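Local coordinates for protein polyprenyl synthetase (Nonlabens dokdonensis, PDB 6KD7) that probably acts as a magnesium-dependent prenyltransferase that makes geranylgeranyl pyrophosphate, at residues Y236-L239 and K240-N244; V274-F277 and F278-S281; K285-L288 and D289-S293. All coordinates share one frame; numbering follows the deposited sequence.

Interaction 1 of 3, residues Y236-L239 and K240-N244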
ATOM      1  N   TYR A 236      24.147  16.826  19.905  1.00 32.72           N
ATOM      2  CA  TYR A 236      25.190  17.783  20.341  1.00 31.56           C
ATOM      3  C   TYR A 236      26.406  17.628  19.432  1.00 28.74           C
ATOM      4  O   TYR A 236      27.002  18.623  19.070  1.00 31.42           O
ATOM      5  CB  TYR A 236      25.549  17.540  21.807  1.00 34.77           C
ATOM      6  CG  TYR A 236      26.340  18.645  22.452  1.00 32.02           C
ATOM      7  CD1 TYR A 236      25.708  19.719  23.048  1.00 36.84           C
ATOM      8  CD2 TYR A 236      27.719  18.613  22.471  1.00 34.73           C
ATOM      9  CE1 TYR A 236      26.424  20.740  23.641  1.00 36.91           C
ATOM     10  CE2 TYR A 236      28.452  19.619  23.068  1.00 35.28           C
ATOM     11  CZ  TYR A 236      27.803  20.687  23.651  1.00 37.57           C
ATOM     12  OH  TYR A 236      28.531  21.675  24.228  1.00 46.44           O
ATOM     13  N   LEU A 237      26.692  16.394  19.042  1.00 28.26           N
ATOM     14  CA  LEU A 237      27.847  16.069  18.179  1.00 31.87           C
ATOM     15  C   LEU A 237      27.704  16.828  16.851  1.00 38.20           C
ATOM     16  O   LEU A 237      28.649  17.495  16.470  1.00 41.61           O
ATOM     17  CB  LEU A 237      27.753  14.557  17.974  1.00 34.23           C
ATOM     18  CG  LEU A 237      29.011  13.811  17.563  1.00 34.39           C
ATOM     19  CD1 LEU A 237      30.220  14.320  18.316  1.00 43.60           C
ATOM     20  CD2 LEU A 237      28.822  12.326  17.783  1.00 31.77           C
ATOM     21  N   TYR A 238      26.535  16.786  16.216  1.00 35.15           N
ATOM     22  CA  TYR A 238      26.322  17.521  14.942  1.00 35.29           C
ATOM     23  C   TYR A 238      26.296  19.038  15.153  1.00 35.06           C
ATOM     24  O   TYR A 238      26.956  19.740  14.408  1.00 37.24           O
ATOM     25  CB  TYR A 238      25.022  17.077  14.274  1.00 37.38           C
ATOM     26  CG  TYR A 238      24.576  17.921  13.108  1.00 39.14           C
ATOM     27  CD1 TYR A 238      23.743  19.005  13.293  1.00 39.24           C
ATOM     28  CD2 TYR A 238      24.972  17.626  11.817  1.00 39.38           C
ATOM     29  CE1 TYR A 238      23.317  19.780  12.231  1.00 43.75           C
ATOM     30  CE2 TYR A 238      24.561  18.391  10.743  1.00 40.09           C
ATOM     31  CZ  TYR A 238      23.729  19.473  10.952  1.00 41.30           C
ATOM     32  OH  TYR A 238      23.311  20.238   9.913  1.00 44.15           O
ATOM     33  N   LEU A 239      25.609  19.499  16.193  1.00 32.14           N
ATOM     34  CA  LEU A 239      25.434  20.951  16.443  1.00 33.20           C
ATOM     35  C   LEU A 239      26.792  21.629  16.648  1.00 38.08           C
ATOM     36  O   LEU A 239      26.952  22.737  16.182  1.00 41.35           O
ATOM     37  CB  LEU A 239      24.512  21.144  17.648  1.00 36.02           C
ATOM     38  CG  LEU A 239      23.053  20.754  17.428  1.00 35.59           C
ATOM     39  CD1 LEU A 239      22.256  20.903  18.707  1.00 34.09           C
ATOM     40  CD2 LEU A 239      22.431  21.583  16.325  1.00 37.53           C
ATOM     41  N   LYS A 240      27.726  20.963  17.314  1.00 39.38           N
ATOM     42  CA  LYS A 240      29.075  21.518  17.593  1.00 45.36           C
ATOM     43  C   LYS A 240      29.931  21.413  16.323  1.00 41.75           C
ATOM     44  O   LYS A 240      30.658  22.354  16.029  1.00 45.97           O
ATOM     45  CB  LYS A 240      29.744  20.784  18.759  1.00 42.86           C
ATOM     46  CG  LYS A 240      29.085  20.972  20.110  1.00 45.62           C
ATOM     47  CD  LYS A 240      28.900  22.417  20.517  1.00 46.49           C
ATOM     48  CE  LYS A 240      30.171  23.058  21.020  1.00 44.90           C
ATOM     49  NZ  LYS A 240      29.922  24.495  21.277  1.00 47.28           N
ATOM     50  N   SER A 241      29.831  20.308  15.594  1.00 40.91           N
ATOM     51  CA  SER A 241      30.565  20.092  14.326  1.00 39.66           C
ATOM     52  C   SER A 241      30.260  21.217  13.325  1.00 43.11           C
ATOM     53  O   SER A 241      31.211  21.724  12.717  1.00 43.56           O
ATOM     54  CB  SER A 241      30.265  18.765  13.796  1.00 39.96           C
ATOM     55  OG  SER A 241      30.794  17.758  14.635  1.00 36.02           O
ATOM     56  N   ILE A 242      29.018  21.699  13.235  1.00 39.93           N
ATOM     57  CA  ILE A 242      28.672  22.702  12.202  1.00 39.89           C
ATOM     58  C   ILE A 242      29.069  24.103  12.655  1.00 47.10           C
ATOM     59  O   ILE A 242      28.812  25.024  11.892  1.00 53.80           O
ATOM     60  CB  ILE A 242      27.192  22.632  11.786  1.00 37.95           C
ATOM     61  CG1 ILE A 242      26.224  22.960  12.921  1.00 40.61           C
ATOM     62  CG2 ILE A 242      26.912  21.285  11.142  1.00 41.84           C
ATOM     63  CD1 ILE A 242      24.825  23.368  12.450  1.00 40.39           C
ATOM     64  N   GLU A 243      29.608  24.287  13.856  1.00 50.52           N
ATOM     65  CA  GLU A 243      30.099  25.622  14.298  1.00 51.21           C
ATOM     66  C   GLU A 243      31.395  25.940  13.534  1.00 50.22           C
ATOM     67  O   GLU A 243      31.757  27.110  13.431  1.00 54.45           O
ATOM     68  CB  GLU A 243      30.280  25.655  15.811  1.00 51.41           C
ATOM     69  CG  GLU A 243      28.966  25.855  16.560  1.00 53.81           C
ATOM     70  CD  GLU A 243      29.071  25.731  18.075  1.00 52.77           C
ATOM     71  OE1 GLU A 243      30.127  25.295  18.559  1.00 48.37           O
ATOM     72  OE2 GLU A 243      28.107  26.086  18.766  1.00 48.04           O
ATOM     73  N   ASN A 244      31.978  24.906  12.931  1.00 51.08           N
ATOM     74  CA  ASN A 244      33.229  25.023  12.143  1.00 52.93           C
ATOM     75  C   ASN A 244      32.867  25.317  10.685  1.00 59.48           C
ATOM     76  O   ASN A 244      32.440  24.399   9.989  1.00 58.29           O
ATOM     77  CB  ASN A 244      34.045  23.738  12.261  1.00 50.69           C
ATOM     78  CG  ASN A 244      35.440  23.872  11.698  1.00 54.85           C
ATOM     79  OD1 ASN A 244      36.355  23.186  12.132  1.00 46.58           O
ATOM     80  ND2 ASN A 244      35.602  24.752  10.732  1.00 47.32           N
TER
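The short helix 236-241 of this mainly helical prenyltransferase fold runs out here into a type I beta turn, Ser241 to Asn244, and the side chains of Lys240 and Ile242 pack on those four residues earlier. Tyr236 and Lys240 lie alongside each other, pointing the same way. Lys240 CG rests over one face of the tyrosine ring, 3.3 Å from Tyr236 CE2, and CD continues off-centre over the ring as a CH-pi contact. Bends at chi2 and chi3 (-54° and -78°) keep the lysine chain against the ring and bring its ammonium to the turn, where Lys240 NZ forms a salt bridge of 2.8 Å with the syn lone pair of Glu243 OE1. Val158 and Tyr161 of helix 158-183 also pack on Tyr236, and Asp210 OD2 accepts a hydrogen bond from its backbone N.

A second CH-pi pair follows two residues on. Ile242 CG2 sits over a face of the Tyr238 ring, offset toward the rim and 3.7 Å from Tyr238 CZ, while Ile242 CD1 approaches Tyr238 CE1. The same tyrosine ring stacks on Phe255.

Backbone bonds Lys240 N to Tyr236 O and Ile242 N to Tyr238 O carry the helical pattern to its end. Between them Leu237 O is gripped twice, by Ser241 N at 3.2 Å and by Ser241 OG at 2.8 Å, the two donors coming from opposite faces of the carbonyl plane.

Interaction 2 of 3, residues V274-F277 and F278-S281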
ATOM      1  N   VAL A 274      30.728  11.257   7.847  1.00 38.62           N
ATOM      2  CA  VAL A 274      30.246  12.212   8.888  1.00 37.68           C
ATOM      3  C   VAL A 274      31.072  12.006  10.168  1.00 34.52           C
ATOM      4  O   VAL A 274      31.496  13.007  10.758  1.00 33.52           O
ATOM      5  CB  VAL A 274      28.741  12.071   9.130  1.00 39.68           C
ATOM      6  CG1 VAL A 274      28.300  12.873  10.348  1.00 38.14           C
ATOM      7  CG2 VAL A 274      27.976  12.495   7.891  1.00 39.77           C
ATOM      8  N   LYS A 275      31.327  10.759  10.573  1.00 34.83           N
ATOM      9  CA  LYS A 275      32.208  10.484  11.753  1.00 37.57           C
ATOM     10  C   LYS A 275      33.527  11.240  11.566  1.00 40.76           C
ATOM     11  O   LYS A 275      33.916  12.022  12.488  1.00 40.80           O
ATOM     12  CB  LYS A 275      32.370   8.986  11.987  1.00 37.03           C
ATOM     13  CG  LYS A 275      31.149   8.367  12.655  1.00 38.08           C
ATOM     14  CD  LYS A 275      31.101   6.865  12.622  1.00 41.69           C
ATOM     15  CE  LYS A 275      32.290   6.260  13.331  1.00 50.97           C
ATOM     16  NZ  LYS A 275      31.958   4.897  13.791  1.00 56.99           N
ATOM     17  N   VAL A 276      34.117  11.183  10.370  1.00 40.40           N
ATOM     18  CA  VAL A 276      35.417  11.878  10.148  1.00 38.62           C
ATOM     19  C   VAL A 276      35.209  13.381  10.289  1.00 39.72           C
ATOM     20  O   VAL A 276      36.080  14.026  10.918  1.00 43.75           O
ATOM     21  CB  VAL A 276      36.057  11.491   8.801  1.00 41.06           C
ATOM     22  CG1 VAL A 276      37.270  12.364   8.513  1.00 41.58           C
ATOM     23  CG2 VAL A 276      36.403  10.000   8.769  1.00 37.72           C
ATOM     24  N   PHE A 277      34.126  13.941   9.759  1.00 37.27           N
ATOM     25  CA  PHE A 277      33.852  15.397   9.919  1.00 47.17           C
ATOM     26  C   PHE A 277      33.672  15.753  11.402  1.00 44.80           C
ATOM     27  O   PHE A 277      34.085  16.829  11.845  1.00 46.98           O
ATOM     28  CB  PHE A 277      32.613  15.840   9.138  1.00 54.49           C
ATOM     29  CG  PHE A 277      32.872  16.048   7.669  1.00 66.02           C
ATOM     30  CD1 PHE A 277      33.863  16.923   7.247  1.00 79.23           C
ATOM     31  CD2 PHE A 277      32.151  15.351   6.711  1.00 72.15           C
ATOM     32  CE1 PHE A 277      34.117  17.093   5.896  1.00 76.48           C
ATOM     33  CE2 PHE A 277      32.403  15.531   5.359  1.00 70.95           C
ATOM     34  CZ  PHE A 277      33.378  16.404   4.958  1.00 72.24           C
ATOM     35  N   PHE A 278      33.038  14.872  12.160  1.00 41.76           N
ATOM     36  CA  PHE A 278      32.818  15.095  13.610  1.00 46.73           C
ATOM     37  C   PHE A 278      34.193  15.275  14.286  1.00 43.22           C
ATOM     38  O   PHE A 278      34.311  16.283  14.986  1.00 38.16           O
ATOM     39  CB  PHE A 278      31.976  13.974  14.226  1.00 37.25           C
ATOM     40  CG  PHE A 278      30.500  14.010  13.914  1.00 35.44           C
ATOM     41  CD1 PHE A 278      29.889  15.146  13.420  1.00 37.42           C
ATOM     42  CD2 PHE A 278      29.706  12.912  14.210  1.00 34.20           C
ATOM     43  CE1 PHE A 278      28.525  15.165  13.177  1.00 39.02           C
ATOM     44  CE2 PHE A 278      28.342  12.936  13.994  1.00 30.67           C
ATOM     45  CZ  PHE A 278      27.755  14.066  13.472  1.00 33.92           C
ATOM     46  N   GLU A 279      35.168  14.381  14.032  1.00 44.44           N
ATOM     47  CA  GLU A 279      36.556  14.466  14.589  1.00 45.88           C
ATOM     48  C   GLU A 279      37.180  15.761  14.075  1.00 45.91           C
ATOM     49  O   GLU A 279      37.388  16.700  14.894  1.00 46.51           O
ATOM     50  CB  GLU A 279      37.430  13.255  14.253  1.00 50.38           C
ATOM     51  CG  GLU A 279      36.623  11.995  14.082  1.00 60.95           C
ATOM     52  CD  GLU A 279      37.355  10.670  14.070  1.00 73.88           C
ATOM     53  OE1 GLU A 279      37.928  10.328  15.110  1.00 86.74           O
ATOM     54  OE2 GLU A 279      37.279   9.952  13.036  1.00 87.82           O
ATOM     55  N   GLN A 280      37.371  15.867  12.761  1.00 45.18           N
ATOM     56  CA  GLN A 280      38.179  16.960  12.172  1.00 46.61           C
ATOM     57  C   GLN A 280      37.559  18.308  12.527  1.00 45.11           C
ATOM     58  O   GLN A 280      38.310  19.232  12.692  1.00 54.24           O
ATOM     59  CB  GLN A 280      38.340  16.796  10.660  1.00 54.63           C
ATOM     60  CG  GLN A 280      39.157  15.570  10.268  1.00 60.89           C
ATOM     61  CD  GLN A 280      39.290  15.452   8.766  1.00 67.90           C
ATOM     62  OE1 GLN A 280      38.611  16.143   8.005  1.00 64.04           O
ATOM     63  NE2 GLN A 280      40.170  14.565   8.326  1.00 67.80           N
ATOM     64  N   SER A 281      36.249  18.446  12.677  1.00 46.07           N
ATOM     65  CA  SER A 281      35.636  19.769  12.947  1.00 41.97           C
ATOM     66  C   SER A 281      35.955  20.254  14.364  1.00 42.44           C
ATOM     67  O   SER A 281      35.778  21.450  14.604  1.00 43.72           O
ATOM     68  CB  SER A 281      34.145  19.727  12.760  1.00 46.06           C
ATOM     69  OG  SER A 281      33.559  18.793  13.647  1.00 41.27           O
TER
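Val274 CG1 lies over one face of the Phe278 ring, 3.4 Å from Phe278 CZ and nearly as close to CE1 and CE2. The methyl is offset toward the far rim, and its direction falls 21° from the ring normal, which makes this a CH-pi contact over the face. The two side chains run alongside each other: CG1 stands anti to the valine's own backbone N (chi1 170°), which carries it along the same side of the helix as the phenylalanine one turn later. A looser pairing of the same spacing joins Val276 and Gln280, where the extended glutamine chain passes the valine and sets its amide beside the methyl, NE2 being 3.6 Å from Val276 CG1.

Both pairs lie in the C-terminal half of helix 264-281, one of the C-terminal helices in the predominantly alpha-helical fold of the FPP/GGPP synthases. Regular i to i+4 bonds fix their spacing: Phe278 N reaches Val274 O at 2.8 Å, and Gln280 N reaches Val276 O at 2.9 Å with an almost straight N-H (175°). Ser281 N donates to Phe277 O at 2.8 Å. Ser281 OG also lies 2.7 Å from Phe277 O and 2.9 Å from Phe278 O, so more than one acceptor competes for its proton; the hydroxyl also hydrogen-bonds with Ser241 OG and Gly283 N.

Further out, Leu237 and Tyr238 of helix 236-241 and Ile229 of helix 227-230 pack against Phe278, while Leu251 and Trp254 of helix 248-254 touch Val274. Lys275 turns aside from these pairs, and its NZ hydrogen-bonds to Ala214 O.

Interaction 3 of 3, residues K285-L288 and D289-S293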
ATOM      1  N   LYS A 285      35.480  16.342  20.104  1.00 50.07           N
ATOM      2  CA  LYS A 285      36.182  16.823  21.317  1.00 54.60           C
ATOM      3  C   LYS A 285      35.252  17.736  22.118  1.00 49.60           C
ATOM      4  O   LYS A 285      35.231  17.604  23.333  1.00 49.65           O
ATOM      5  CB  LYS A 285      37.450  17.588  20.934  1.00 54.99           C
ATOM      6  CG  LYS A 285      38.057  18.417  22.054  1.00 59.93           C
ATOM      7  CD  LYS A 285      39.272  19.211  21.650  1.00 79.97           C
ATOM      8  CE  LYS A 285      39.748  20.163  22.729  1.00 87.00           C
ATOM      9  NZ  LYS A 285      41.122  20.654  22.465  1.00 82.64           N
ATOM     10  N   ALA A 286      34.489  18.595  21.446  1.00 40.51           N
ATOM     11  CA  ALA A 286      33.616  19.555  22.145  1.00 39.32           C
ATOM     12  C   ALA A 286      32.528  18.775  22.900  1.00 40.84           C
ATOM     13  O   ALA A 286      32.127  19.246  23.982  1.00 43.14           O
ATOM     14  CB  ALA A 286      33.041  20.586  21.206  1.00 38.32           C
ATOM     15  N   THR A 287      32.162  17.597  22.395  1.00 36.02           N
ATOM     16  CA  THR A 287      31.151  16.715  23.009  1.00 38.71           C
ATOM     17  C   THR A 287      31.762  16.058  24.252  1.00 36.86           C
ATOM     18  O   THR A 287      31.132  16.100  25.315  1.00 35.79           O
ATOM     19  CB  THR A 287      30.567  15.717  21.998  1.00 33.52           C
ATOM     20  OG1 THR A 287      29.891  16.492  21.005  1.00 38.00           O
ATOM     21  CG2 THR A 287      29.602  14.760  22.653  1.00 30.89           C
ATOM     22  N   LEU A 288      32.948  15.492  24.128  1.00 40.64           N
ATOM     23  CA  LEU A 288      33.687  14.932  25.286  1.00 38.60           C
ATOM     24  C   LEU A 288      33.900  16.029  26.336  1.00 39.46           C
ATOM     25  O   LEU A 288      33.723  15.722  27.515  1.00 42.36           O
ATOM     26  CB  LEU A 288      35.003  14.365  24.782  1.00 40.14           C
ATOM     27  CG  LEU A 288      34.860  13.132  23.905  1.00 40.18           C
ATOM     28  CD1 LEU A 288      36.235  12.680  23.453  1.00 41.23           C
ATOM     29  CD2 LEU A 288      34.135  12.003  24.611  1.00 36.76           C
ATOM     30  N   ASP A 289      34.185  17.265  25.934  1.00 34.77           N
ATOM     31  CA  ASP A 289      34.362  18.379  26.896  1.00 43.35           C
ATOM     32  C   ASP A 289      33.042  18.636  27.635  1.00 47.54           C
ATOM     33  O   ASP A 289      33.064  18.834  28.855  1.00 46.01           O
ATOM     34  CB  ASP A 289      34.870  19.668  26.236  1.00 41.15           C
ATOM     35  CG  ASP A 289      36.313  19.552  25.757  1.00 46.64           C
ATOM     36  OD1 ASP A 289      37.001  18.508  26.077  1.00 44.09           O
ATOM     37  OD2 ASP A 289      36.714  20.450  24.979  1.00 47.54           O
ATOM     38  N   ALA A 290      31.923  18.660  26.928  1.00 42.45           N
ATOM     39  CA  ALA A 290      30.631  18.965  27.565  1.00 39.88           C
ATOM     40  C   ALA A 290      30.281  17.828  28.539  1.00 34.91           C
ATOM     41  O   ALA A 290      29.743  18.134  29.610  1.00 40.44           O
ATOM     42  CB  ALA A 290      29.576  19.197  26.514  1.00 38.88           C
ATOM     43  N   ILE A 291      30.585  16.573  28.212  1.00 32.94           N
ATOM     44  CA  ILE A 291      30.299  15.418  29.113  1.00 34.28           C
ATOM     45  C   ILE A 291      31.124  15.569  30.398  1.00 38.31           C
ATOM     46  O   ILE A 291      30.575  15.347  31.527  1.00 35.71           O
ATOM     47  CB  ILE A 291      30.616  14.099  28.421  1.00 33.75           C
ATOM     48  CG1 ILE A 291      29.667  13.838  27.247  1.00 38.41           C
ATOM     49  CG2 ILE A 291      30.571  12.951  29.404  1.00 33.55           C
ATOM     50  CD1 ILE A 291      30.182  12.788  26.309  1.00 34.95           C
ATOM     51  N   GLU A 292      32.406  15.879  30.214  1.00 38.99           N
ATOM     52  CA  GLU A 292      33.406  16.100  31.289  1.00 42.65           C
ATOM     53  C   GLU A 292      32.859  17.228  32.169  1.00 36.95           C
ATOM     54  O   GLU A 292      32.770  17.069  33.388  1.00 35.36           O
ATOM     55  CB  GLU A 292      34.774  16.437  30.674  1.00 49.83           C
ATOM     56  CG  GLU A 292      35.760  17.142  31.603  1.00 57.90           C
ATOM     57  CD  GLU A 292      36.173  16.352  32.845  1.00 66.43           C
ATOM     58  OE1 GLU A 292      35.883  15.125  32.925  1.00 68.80           O
ATOM     59  OE2 GLU A 292      36.755  16.972  33.767  1.00 84.09           O
ATOM     60  N   SER A 293      32.415  18.302  31.551  1.00 30.70           N
ATOM     61  CA  SER A 293      31.969  19.517  32.250  1.00 34.23           C
ATOM     62  C   SER A 293      30.716  19.216  33.090  1.00 41.58           C
ATOM     63  O   SER A 293      30.661  19.635  34.268  1.00 41.86           O
ATOM     64  CB  SER A 293      31.770  20.584  31.254  1.00 32.32           C
ATOM     65  OG  SER A 293      31.169  21.705  31.868  1.00 35.40           O
TER
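Five consecutive i to i+4 bonds, from Asp289 N to Lys285 O at 2.8 Å through Ser293 N to Asp289 O, make residues 285-293 an uninterrupted alpha-helical stretch near the start of helix 283-303, part of the C-terminal region of the prenyltransferase fold.

On the solvent side Lys285 and Asp289 meet through carbon. The fully extended lysine crosses the carboxylate, with Lys285 CG and CE each 3.8 Å from Asp289 OD2. Its ammonium runs on past, so that Lys285 NZ stays 5.1 Å from Asp289 OD2, too far for a salt bridge, although the opposite charges probably attract weakly. The second acid, Glu292, bends away at chi2 (62°) and forms a salt bridge with Arg325.

Toward the protein, side chains of this helix touch each other little and pack mainly on neighbouring helices. Thr287 is buried against Tyr236 and Tyr211, its OG1 hydrogen-bonded to Gly283 O, whereas its methyl faces along the helix to Ile291. Leu207 of helix 188-215 touches both Ala290 and Ile291. Ile291 meets the preceding turn chiefly at the backbone, CG1 lying 3.3 Å from Thr287 O; CD1 also lies 3.6 Å from that oxygen, and its contact with Thr287 CG2 is looser, 4.2 Å.

Along the chain the three contacts come in series, on helices 236-241, 264-281 and 283-303, all on the same side of the chain's centre. Interaction 1 touches both of the others: its centre is about 9 Å from that of interaction 2 and about 12 Å from that of interaction 3, while those two are about 15 Å apart and adjoin only through the sequence. Leu237 and Ser241 pack on Phe278, and Ser241 OG hydrogen-bonds to Ser281 OG. Tyr236 covers Thr287 and Ala290. The short helix thus joins two successive C-terminal helices, with the side chain of Tyr236 about 11 Å from a bound magnesium ion.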